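Local coordinates for protein putative metal-dependent isothiocyanate hydrolase SaxA (Pectobacterium carotovorum, PDB 6BRM) that probably hydrolyses isothiocyanates at a two-zinc active site of the metallo-beta-lactamase type, at residues B[63-68]-B[96-101]; B[203-208]-B[242-247]. All coordinates share one frame; numbering follows the deposited sequence.

Read from the N terminus, interaction 1 comes first: strand 62-64 runs into the metal-binding loop, and 27 residues later the end of helix 92-100 packs back on it, closing a loop that contains strand 87-89. Only after that does interaction 2 open, so the two are in series and neither nest nor cross. Its loop leaves helix 203-211, passes through strand 216-220 and helix 232-241, and closes at residues 242-247, just before strand 248-249. Interaction 1 therefore belongs to the sheet holding strand 62-64, interaction 2 to the edge of the other seven-stranded sheet. Their centres lie 33 Å apart, on opposite sides of the chain's centre.

Interaction 1: B[63-68]-B[96-101]; sequences VILTHT and ALIRSQ. With ZN (zinc ion), chain L.
Leu65 and Ile98 meet because the first torsion of Leu65 (chi1 -88°) sets CG beside the backbone N, anti to the carbonyl carbon, and sends the branch toward helix 92-100, where Ile98 offers CG1 and CD1. The two side chains reach tip to tip, Leu65 CD2 lying 3.6 Å from Ile98 CG1. In Thr68, CG2 is likewise anti to the carbonyl carbon (OG1 at chi1 60°), and this methyl slides past Ile98 in the opposite direction, with CG2 3.7 Å from Ile98 CD1. Ile98 CD1 thus touches both Thr68 CG2 and Leu65 CD2. Leu97, the residue before Ile98, comes tip to tip with Thr68: its CD2 is 3.9 Å from both Thr68 OG1 and Thr68 CG2. The contact is apolar and small, burying 143 Å², and Leu97 forms its exposed margin. Ile98 also packs on Trp73 and Ile106, and Leu65 on Pro24 and Ile87, so the patch continues between the helix and the sheet.

Between Leu65 and Thr68 the chain presents His67 away from the helix, to the metal. His67 NE2 binds the zinc ion at 2.2 Å, and water 1 is also a ligand at 2.2 Å. On the other ring nitrogen, His67 ND1 donates to Thr66 OG1 at 2.9 Å, with the acceptor only 8° out of the ring plane. Held at both nitrogens, the imidazole has its rotation set; Thr66 is the second-shell residue, and Asp23, one layer further out, holds Thr66 OG1 by a hydrogen bond. His69, His128 and Asp164 complete this zinc site. His67, His69, Asp71 and His72 form the HxHxDH signature, the hallmark of the metallo-beta-lactamase fold.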
loop_
_atom_site.group_PDB
_atom_site.type_symbol
_atom_site.label_atom_id
_atom_site.label_comp_id
_atom_site.label_asym_id
_atom_site.label_seq_id
_atom_site.Cartn_x
_atom_site.Cartn_y
_atom_site.Cartn_z
ATOM N N VAL B 63 -2.532 -13.740 -22.184
ATOM C CA VAL B 63 -2.266 -12.308 -22.055
ATOM C C VAL B 63 -2.447 -11.924 -20.584
ATOM O O VAL B 63 -3.309 -12.479 -19.901
ATOM C CB VAL B 63 -3.228 -11.490 -22.954
ATOM C CG1 VAL B 63 -3.044 -9.992 -22.765
ATOM C CG2 VAL B 63 -3.027 -11.853 -24.424
ATOM N N ILE B 64 -1.635 -10.983 -20.101
ATOM C CA ILE B 64 -1.734 -10.501 -18.719
ATOM C C ILE B 64 -1.888 -8.976 -18.722
ATOM O O ILE B 64 -1.031 -8.271 -19.250
ATOM C CB ILE B 64 -0.514 -10.923 -17.864
ATOM C CG1 ILE B 64 -0.201 -12.418 -18.059
ATOM C CG2 ILE B 64 -0.778 -10.637 -16.386
ATOM C CD1 ILE B 64 1.042 -12.906 -17.345
ATOM N N LEU B 65 -2.987 -8.487 -18.139
ATOM C CA LEU B 65 -3.267 -7.053 -18.007
ATOM C C LEU B 65 -3.088 -6.618 -16.554
ATOM O O LEU B 65 -3.839 -7.060 -15.677
ATOM C CB LEU B 65 -4.703 -6.736 -18.451
ATOM C CG LEU B 65 -4.996 -6.417 -19.923
ATOM C CD1 LEU B 65 -4.074 -7.153 -20.884
ATOM C CD2 LEU B 65 -6.453 -6.731 -20.240
ATOM N N THR B 66 -2.107 -5.744 -16.316
ATOM C CA THR B 66 -1.885 -5.150 -14.995
ATOM C C THR B 66 -3.003 -4.163 -14.654
ATOM O O THR B 66 -3.419 -4.070 -13.500
ATOM C CB THR B 66 -0.530 -4.421 -14.906
ATOM O OG1 THR B 66 -0.472 -3.364 -15.874
ATOM C CG2 THR B 66 0.623 -5.395 -15.135
ATOM N N HIS B 67 -3.450 -3.418 -15.664
ATOM C CA HIS B 67 -4.622 -2.536 -15.572
ATOM C C HIS B 67 -5.068 -2.108 -16.979
ATOM O O HIS B 67 -4.414 -2.450 -17.970
ATOM C CB HIS B 67 -4.353 -1.313 -14.670
ATOM C CG HIS B 67 -3.227 -0.432 -15.123
ATOM N ND1 HIS B 67 -2.030 -0.919 -15.601
ATOM C CD2 HIS B 67 -3.103 0.917 -15.117
ATOM C CE1 HIS B 67 -1.228 0.090 -15.892
ATOM N NE2 HIS B 67 -1.855 1.218 -15.611
ATOM N N THR B 68 -6.179 -1.371 -17.059
ATOM C CA THR B 68 -6.798 -1.011 -18.341
ATOM C C THR B 68 -6.498 0.419 -18.836
ATOM O O THR B 68 -7.229 0.941 -19.678
ATOM C CB THR B 68 -8.324 -1.221 -18.265
ATOM O OG1 THR B 68 -8.867 -0.396 -17.227
ATOM C CG2 THR B 68 -8.645 -2.679 -17.975
ATOM N N ALA B 96 -14.664 -7.674 -15.923
ATOM C CA ALA B 96 -15.981 -7.284 -16.445
ATOM C C ALA B 96 -15.877 -6.376 -17.669
ATOM O O ALA B 96 -16.601 -6.569 -18.644
ATOM C CB ALA B 96 -16.802 -6.599 -15.360
ATOM N N LEU B 97 -14.983 -5.388 -17.601
ATOM C CA LEU B 97 -14.713 -4.483 -18.723
ATOM C C LEU B 97 -14.240 -5.263 -19.944
ATOM O O LEU B 97 -14.859 -5.191 -21.005
ATOM C CB LEU B 97 -13.668 -3.427 -18.330
ATOM C CG LEU B 97 -13.133 -2.461 -19.405
ATOM C CD1 LEU B 97 -14.245 -1.836 -20.239
ATOM C CD2 LEU B 97 -12.277 -1.375 -18.762
ATOM N N ILE B 98 -13.159 -6.024 -19.769
ATOM C CA ILE B 98 -12.603 -6.873 -20.838
ATOM C C ILE B 98 -13.650 -7.855 -21.396
ATOM O O ILE B 98 -13.711 -8.061 -22.610
ATOM C CB ILE B 98 -11.290 -7.591 -20.376
ATOM C CG1 ILE B 98 -10.061 -6.724 -20.682
ATOM C CG2 ILE B 98 -11.067 -8.930 -21.075
ATOM C CD1 ILE B 98 -10.048 -5.348 -20.050
ATOM N N ARG B 99 -14.475 -8.429 -20.520
ATOM C CA ARG B 99 -15.541 -9.361 -20.939
ATOM C C ARG B 99 -16.622 -8.692 -21.788
ATOM O O ARG B 99 -17.116 -9.289 -22.749
ATOM C CB ARG B 99 -16.178 -10.038 -19.717
ATOM C CG ARG B 99 -17.077 -11.236 -20.020
ATOM C CD ARG B 99 -16.974 -12.295 -18.925
ATOM N NE ARG B 99 -17.056 -11.704 -17.580
ATOM C CZ ARG B 99 -16.442 -12.155 -16.479
ATOM N NH1 ARG B 99 -15.656 -13.237 -16.495
ATOM N NH2 ARG B 99 -16.613 -11.503 -15.331
ATOM N N SER B 100 -16.968 -7.453 -21.439
ATOM C CA SER B 100 -17.971 -6.683 -22.182
ATOM C C SER B 100 -17.438 -6.107 -23.507
ATOM O O SER B 100 -18.218 -5.607 -24.318
ATOM C CB SER B 100 -18.542 -5.564 -21.308
ATOM O OG SER B 100 -19.871 -5.263 -21.697
ATOM N N GLN B 101 -16.123 -6.179 -23.718
ATOM C CA GLN B 101 -15.495 -5.821 -24.993
ATOM C C GLN B 101 -15.355 -7.001 -25.972
ATOM O O GLN B 101 -14.566 -6.918 -26.920
ATOM C CB GLN B 101 -14.120 -5.195 -24.728
ATOM C CG GLN B 101 -14.182 -3.868 -23.985
ATOM C CD GLN B 101 -12.818 -3.267 -23.684
ATOM O OE1 GLN B 101 -12.721 -2.090 -23.338
ATOM N NE2 GLN B 101 -11.763 -4.063 -23.817
HETATM ZN ZN ZN L . -1.200 3.317 -15.847
HETATM O O HOH W 1 -0.794 4.137 -17.833
#

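Interaction 2: B[203-208]-B[242-247]; sequences EDTLRT and HGIEDK
Leu206 crosses both His242 and Ile244 at about a right angle, and its two methyls divide the work. CD2 lies obliquely against the His242 ring, 3.5 Å from His242 CD2, whereas CD1 meets the aliphatic base of the same residue, 3.9 Å from His242 CB. The same CD1 is 4.0 Å from Ile244 CD1, so one leucine serves two partners on adjoining flanks. Its chi1 of -170° places CG anti to the backbone N, directing the branch outward from helix 203-211 to the opposing loop. Thr205, one residue earlier, adds a looser touch, with CG2 4.3 Å from Ile244 CD1.

The loop involved is the connection from helix 232-241 to strand 248-249: His242 is the first residue to leave helical geometry, and Gly243 follows with positive phi (70°). This is packing on the outer layer of the alpha-beta/beta-alpha sandwich of the metallo-beta-lactamase fold, joining helix 203-211 to the turn before edge strand 248-249 and burying 170 Å². The His242 ring is held from its own helix, ND1 being hydrogen-bonded to Phe238 O and the two rings meeting with their planes inclined by about 40°. Ile244 also packs on Leu209 of helix 203-211 and on Ser239. Beyond the touching side chains, the Lys247 N to Ile244 O bond of 2.9 Å closes a backbone turn, and Lys247 NZ is hydrogen-bonded to Pro213 O.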
loop_
_atom_site.group_PDB
_atom_site.type_symbol
_atom_site.label_atom_id
_atom_site.label_comp_id
_atom_site.label_asym_id
_atom_site.label_seq_id
_atom_site.Cartn_x
_atom_site.Cartn_y
_atom_site.Cartn_z
ATOM N N GLU B 203 15.494 8.182 -10.143
ATOM C CA GLU B 203 15.781 8.053 -8.698
ATOM C C GLU B 203 15.407 6.684 -8.131
ATOM O O GLU B 203 16.131 6.128 -7.305
ATOM C CB GLU B 203 15.055 9.138 -7.887
ATOM C CG GLU B 203 15.705 10.515 -7.939
ATOM C CD GLU B 203 15.096 11.488 -6.938
ATOM O OE1 GLU B 203 14.529 12.516 -7.373
ATOM O OE2 GLU B 203 15.177 11.222 -5.716
ATOM N N ASP B 204 14.278 6.148 -8.593
ATOM C CA ASP B 204 13.764 4.864 -8.118
ATOM C C ASP B 204 14.600 3.668 -8.591
ATOM O O ASP B 204 14.514 2.595 -8.005
ATOM C CB ASP B 204 12.299 4.695 -8.528
ATOM C CG ASP B 204 11.389 5.751 -7.906
ATOM O OD1 ASP B 204 11.866 6.867 -7.622
ATOM O OD2 ASP B 204 10.188 5.475 -7.706
ATOM N N THR B 205 15.397 3.853 -9.643
ATOM C CA THR B 205 16.388 2.856 -10.073
ATOM C C THR B 205 17.495 2.658 -9.027
ATOM O O THR B 205 17.872 1.525 -8.732
ATOM C CB THR B 205 17.036 3.254 -11.423
ATOM O OG1 THR B 205 16.024 3.369 -12.429
ATOM C CG2 THR B 205 18.061 2.231 -11.871
ATOM N N LEU B 206 18.016 3.761 -8.489
ATOM C CA LEU B 206 19.085 3.714 -7.483
ATOM C C LEU B 206 18.596 3.201 -6.122
ATOM O O LEU B 206 19.253 2.354 -5.509
ATOM C CB LEU B 206 19.722 5.100 -7.317
ATOM C CG LEU B 206 21.007 5.216 -6.488
ATOM C CD1 LEU B 206 22.157 4.440 -7.116
ATOM C CD2 LEU B 206 21.387 6.681 -6.327
ATOM N N ARG B 207 17.453 3.711 -5.666
ATOM C CA ARG B 207 16.876 3.334 -4.372
ATOM C C ARG B 207 16.557 1.837 -4.242
ATOM O O ARG B 207 16.644 1.280 -3.145
ATOM C CB ARG B 207 15.621 4.169 -4.097
ATOM C CG ARG B 207 15.924 5.590 -3.648
ATOM C CD ARG B 207 14.736 6.520 -3.839
ATOM N NE ARG B 207 14.909 7.778 -3.117
ATOM C CZ ARG B 207 15.747 8.744 -3.481
ATOM N NH1 ARG B 207 16.501 8.604 -4.562
ATOM N NH2 ARG B 207 15.833 9.854 -2.758
ATOM N N THR B 208 16.189 1.198 -5.354
ATOM C CA THR B 208 16.000 -0.265 -5.401
ATOM C C THR B 208 17.313 -1.022 -5.253
ATOM O O THR B 208 17.403 -1.979 -4.482
ATOM C CB THR B 208 15.399 -0.732 -6.744
ATOM O OG1 THR B 208 16.151 -0.189 -7.835
ATOM C CG2 THR B 208 13.980 -0.307 -6.869
ATOM N N HIS B 242 26.281 7.227 -10.941
ATOM C CA HIS B 242 26.303 6.532 -9.644
ATOM C C HIS B 242 26.980 5.148 -9.670
ATOM O O HIS B 242 26.853 4.377 -8.714
ATOM C CB HIS B 242 24.876 6.425 -9.095
ATOM C CG HIS B 242 24.242 7.752 -8.820
ATOM N ND1 HIS B 242 23.690 8.533 -9.812
ATOM C CD2 HIS B 242 24.083 8.443 -7.665
ATOM C CE1 HIS B 242 23.215 9.646 -9.280
ATOM N NE2 HIS B 242 23.439 9.615 -7.980
ATOM N N GLY B 243 27.703 4.838 -10.748
ATOM C CA GLY B 243 28.497 3.611 -10.835
ATOM C C GLY B 243 27.693 2.327 -10.944
ATOM O O GLY B 243 28.120 1.286 -10.441
ATOM N N ILE B 244 26.541 2.399 -11.610
ATOM C CA ILE B 244 25.641 1.249 -11.763
ATOM C C ILE B 244 25.318 0.927 -13.228
ATOM O O ILE B 244 24.410 0.141 -13.496
ATOM C CB ILE B 244 24.332 1.454 -10.955
ATOM C CG1 ILE B 244 23.496 2.617 -11.511
ATOM C CG2 ILE B 244 24.658 1.693 -9.484
ATOM C CD1 ILE B 244 22.179 2.828 -10.795
ATOM N N GLU B 245 26.076 1.505 -14.163
ATOM C CA GLU B 245 25.790 1.394 -15.606
ATOM C C GLU B 245 25.533 -0.030 -16.121
ATOM O O GLU B 245 24.597 -0.239 -16.890
ATOM C CB GLU B 245 26.872 2.098 -16.458
ATOM C CG GLU B 245 28.284 1.497 -16.459
ATOM C CD GLU B 245 29.113 1.822 -15.222
ATOM O OE1 GLU B 245 28.946 2.917 -14.639
ATOM O OE2 GLU B 245 29.946 0.975 -14.831
ATOM N N ASP B 246 26.336 -0.995 -15.672
ATOM C CA ASP B 246 26.218 -2.395 -16.134
ATOM C C ASP B 246 25.184 -3.250 -15.377
ATOM O O ASP B 246 24.968 -4.412 -15.731
ATOM C CB ASP B 246 27.595 -3.096 -16.167
ATOM C CG ASP B 246 28.264 -3.181 -14.800
ATOM O OD1 ASP B 246 27.902 -2.401 -13.891
ATOM O OD2 ASP B 246 29.173 -4.024 -14.645
ATOM N N LYS B 247 24.554 -2.677 -14.347
ATOM C CA LYS B 247 23.410 -3.300 -13.661
ATOM C C LYS B 247 22.042 -2.750 -14.098
ATOM O O LYS B 247 21.018 -3.369 -13.803
ATOM C CB LYS B 247 23.557 -3.169 -12.140
ATOM C CG LYS B 247 24.491 -4.198 -11.531
ATOM C CD LYS B 247 24.495 -4.127 -10.012
ATOM C CE LYS B 247 25.086 -5.391 -9.404
ATOM N NZ LYS B 247 24.178 -6.571 -9.524
#